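Local atomic coordinates of 5,10-methylenetetrahydromethanopterin reductase (Methanopyrus kandleri, PDB entry 1EZW), a protein that catalyses the reversible, coenzyme F420-dependent reduction of methylenetetrahydromethanopterin to methyltetrahydromethanopterin, a step of methanogenesis from carbon dioxide. Residues A[6-11]-A[334-339]. Residues are numbered along the deposited sequence; the frame is centred on the assembly and turned at random.
Sequences FGIELL and KAIELV
The flat group here is the phenyl ring of F6, which V339 meets obliquely: CG1 of V339 lies 4.3 Å from CD2 of F6, a loose van der Waals contact. The F6 side chain also touches V322 on the adjacent strand 321-324 and I344 beyond the helix, so a large apolar residue suits a place where strand, helix and C-terminal loop converge. Two residues further along the strand, I8 makes the closer contact. Its CD1 meets CD1 of I336 at 3.5 Å, methyl against methyl, and the two side chains cross at about a right angle. With CG1 of I8 anti to the backbone N (chi1 -177°) and the chain extended again at chi2 (167°), CD1 is carried out to the helix. The CA atoms of I8 and I336 stand 8.8 Å apart, a gap that two long branched side chains can bridge. I336 and V339 are three residues apart in the helix; V339 points at the strand, while I336 sets off to the side and brings its CD1 end round to I8. V339, compact enough to sit beside the ring, also packs on F232 and I234 of strand 232-234. Helix 16-28 adds A26 against I8 and V25 against I336. All four touching residues are buried, and the contact is apolar packing of the first strand of a TIM barrel, in its bacterial luciferase-like form, against the C-terminal helix 332-342 on the outside of the barrel.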
ATOM      1  N   PHE A   6     -23.755  -5.927   7.720  1.00 18.37           N
ATOM      2  CA  PHE A   6     -22.894  -6.203   8.861  1.00 16.86           C
ATOM      3  C   PHE A   6     -21.685  -5.260   8.832  1.00 17.07           C
ATOM      4  O   PHE A   6     -21.108  -5.015   7.771  1.00 18.06           O
ATOM      5  CB  PHE A   6     -22.408  -7.646   8.820  1.00 18.81           C
ATOM      6  CG  PHE A   6     -23.489  -8.633   9.174  1.00 20.26           C
ATOM      7  CD1 PHE A   6     -24.468  -8.948   8.241  1.00 21.27           C
ATOM      8  CD2 PHE A   6     -23.581  -9.124  10.459  1.00 21.94           C
ATOM      9  CE1 PHE A   6     -25.558  -9.747   8.601  1.00 23.57           C
ATOM     10  CE2 PHE A   6     -24.683  -9.936  10.844  1.00 22.94           C
ATOM     11  CZ  PHE A   6     -25.650 -10.230   9.909  1.00 23.36           C
ATOM     12  N   GLY A   7     -21.355  -4.725   9.984  1.00 17.83           N
ATOM     13  CA  GLY A   7     -20.197  -3.839  10.093  1.00 17.54           C
ATOM     14  C   GLY A   7     -19.261  -4.421  11.137  1.00 18.17           C
ATOM     15  O   GLY A   7     -19.617  -5.345  11.895  1.00 17.02           O
ATOM     16  N   ILE A   8     -18.047  -3.885  11.194  1.00 16.15           N
ATOM     17  CA  ILE A   8     -17.083  -4.318  12.185  1.00 18.17           C
ATOM     18  C   ILE A   8     -16.499  -3.049  12.772  1.00 19.32           C
ATOM     19  O   ILE A   8     -16.264  -2.080  12.044  1.00 18.03           O
ATOM     20  CB  ILE A   8     -15.977  -5.219  11.559  1.00 17.51           C
ATOM     21  CG1 ILE A   8     -15.063  -5.694  12.688  1.00 19.40           C
ATOM     22  CG2 ILE A   8     -15.216  -4.485  10.452  1.00 18.22           C
ATOM     23  CD1 ILE A   8     -14.171  -6.803  12.270  1.00 23.68           C
ATOM     24  N   GLU A   9     -16.309  -3.047  14.086  1.00 19.65           N
ATOM     25  CA  GLU A   9     -15.750  -1.874  14.760  1.00 23.02           C
ATOM     26  C   GLU A   9     -14.532  -2.360  15.499  1.00 24.20           C
ATOM     27  O   GLU A   9     -14.600  -3.281  16.308  1.00 23.37           O
ATOM     28  CB  GLU A   9     -16.800  -1.248  15.710  1.00 27.78           C
ATOM     29  CG  GLU A   9     -16.259  -0.203  16.671  1.00 34.00           C
ATOM     30  CD  GLU A   9     -15.857  -0.813  17.989  1.00 37.49           C
ATOM     31  OE1 GLU A   9     -16.725  -1.438  18.662  1.00 39.45           O
ATOM     32  OE2 GLU A   9     -14.675  -0.685  18.362  1.00 39.69           O
ATOM     33  N   LEU A  10     -13.390  -1.732  15.203  1.00 25.96           N
ATOM     34  CA  LEU A  10     -12.127  -2.116  15.822  1.00 27.55           C
ATOM     35  C   LEU A  10     -11.508  -0.912  16.513  1.00 27.27           C
ATOM     36  O   LEU A  10     -11.508   0.207  15.966  1.00 27.71           O
ATOM     37  CB  LEU A  10     -11.161  -2.653  14.756  1.00 29.39           C
ATOM     38  CG  LEU A  10     -11.562  -4.001  14.129  1.00 31.29           C
ATOM     39  CD1 LEU A  10     -10.726  -4.322  12.912  1.00 32.30           C
ATOM     40  CD2 LEU A  10     -11.430  -5.102  15.161  1.00 33.64           C
ATOM     41  N   LEU A  11     -11.048  -1.137  17.749  1.00 28.10           N
ATOM     42  CA  LEU A  11     -10.362  -0.098  18.512  1.00 27.99           C
ATOM     43  C   LEU A  11      -8.934  -0.204  17.943  1.00 24.84           C
ATOM     44  O   LEU A  11      -8.356  -1.282  17.877  1.00 24.88           O
ATOM     45  CB  LEU A  11     -10.298  -0.455  20.000  1.00 31.24           C
ATOM     46  CG  LEU A  11      -9.713   0.653  20.874  1.00 34.82           C
ATOM     47  CD1 LEU A  11     -10.783   1.741  21.035  1.00 36.32           C
ATOM     48  CD2 LEU A  11      -9.304   0.110  22.252  1.00 37.57           C
ATOM     49  N   LYS A 334     -10.832 -15.753  13.447  1.00 21.01           N
ATOM     50  CA  LYS A 334     -11.707 -16.925  13.290  1.00 22.63           C
ATOM     51  C   LYS A 334     -13.156 -16.512  13.531  1.00 20.33           C
ATOM     52  O   LYS A 334     -14.061 -17.053  12.899  1.00 21.49           O
ATOM     53  CB  LYS A 334     -11.354 -18.022  14.305  1.00 28.50           C
ATOM     54  CG  LYS A 334     -10.013 -18.695  14.126  1.00 34.15           C
ATOM     55  CD  LYS A 334      -9.657 -19.388  15.477  1.00 39.21           C
ATOM     56  CE  LYS A 334     -10.874 -20.140  16.076  1.00 42.01           C
ATOM     57  NZ  LYS A 334     -10.701 -20.461  17.536  1.00 42.78           N
ATOM     58  N   ALA A 335     -13.359 -15.550  14.419  1.00 20.86           N
ATOM     59  CA  ALA A 335     -14.717 -15.057  14.738  1.00 20.39           C
ATOM     60  C   ALA A 335     -15.331 -14.354  13.525  1.00 19.77           C
ATOM     61  O   ALA A 335     -16.489 -14.560  13.149  1.00 19.47           O
ATOM     62  CB  ALA A 335     -14.661 -14.121  15.957  1.00 20.90           C
ATOM     63  N   ILE A 336     -14.544 -13.506  12.881  1.00 18.58           N
ATOM     64  CA  ILE A 336     -15.040 -12.837  11.703  1.00 17.39           C
ATOM     65  C   ILE A 336     -15.436 -13.845  10.628  1.00 17.49           C
ATOM     66  O   ILE A 336     -16.445 -13.688   9.952  1.00 18.93           O
ATOM     67  CB  ILE A 336     -13.942 -11.855  11.149  1.00 16.84           C
ATOM     68  CG1 ILE A 336     -13.753 -10.717  12.159  1.00 18.33           C
ATOM     69  CG2 ILE A 336     -14.330 -11.336   9.739  1.00 18.36           C
ATOM     70  CD1 ILE A 336     -12.475  -9.856  11.922  1.00 18.42           C
ATOM     71  N   GLU A 337     -14.606 -14.874  10.449  1.00 19.43           N
ATOM     72  CA  GLU A 337     -14.882 -15.893   9.447  1.00 21.41           C
ATOM     73  C   GLU A 337     -16.141 -16.692   9.816  1.00 21.72           C
ATOM     74  O   GLU A 337     -16.926 -17.054   8.940  1.00 21.44           O
ATOM     75  CB  GLU A 337     -13.651 -16.812   9.317  1.00 22.21           C
ATOM     76  CG  GLU A 337     -12.473 -16.074   8.663  1.00 20.77           C
ATOM     77  CD  GLU A 337     -11.244 -16.933   8.532  1.00 24.99           C
ATOM     78  OE1 GLU A 337     -10.970 -17.731   9.470  1.00 24.65           O
ATOM     79  OE2 GLU A 337     -10.547 -16.786   7.514  1.00 22.66           O
ATOM     80  N   LEU A 338     -16.317 -16.950  11.103  1.00 21.83           N
ATOM     81  CA  LEU A 338     -17.499 -17.701  11.558  1.00 23.44           C
ATOM     82  C   LEU A 338     -18.748 -16.847  11.262  1.00 23.21           C
ATOM     83  O   LEU A 338     -19.787 -17.345  10.798  1.00 24.86           O
ATOM     84  CB  LEU A 338     -17.317 -18.038  13.045  1.00 24.47           C
ATOM     85  CG  LEU A 338     -18.280 -19.057  13.637  1.00 28.48           C
ATOM     86  CD1 LEU A 338     -18.353 -20.299  12.722  1.00 27.86           C
ATOM     87  CD2 LEU A 338     -17.819 -19.390  15.035  1.00 28.64           C
ATOM     88  N   VAL A 339     -18.662 -15.532  11.455  1.00 22.43           N
ATOM     89  CA  VAL A 339     -19.796 -14.684  11.079  1.00 20.23           C
ATOM     90  C   VAL A 339     -20.039 -14.745   9.557  1.00 21.41           C
ATOM     91  O   VAL A 339     -21.171 -14.890   9.100  1.00 21.72           O
ATOM     92  CB  VAL A 339     -19.560 -13.184  11.501  1.00 20.06           C
ATOM     93  CG1 VAL A 339     -20.690 -12.262  10.923  1.00 19.90           C
ATOM     94  CG2 VAL A 339     -19.522 -13.075  12.987  1.00 19.54           C
TER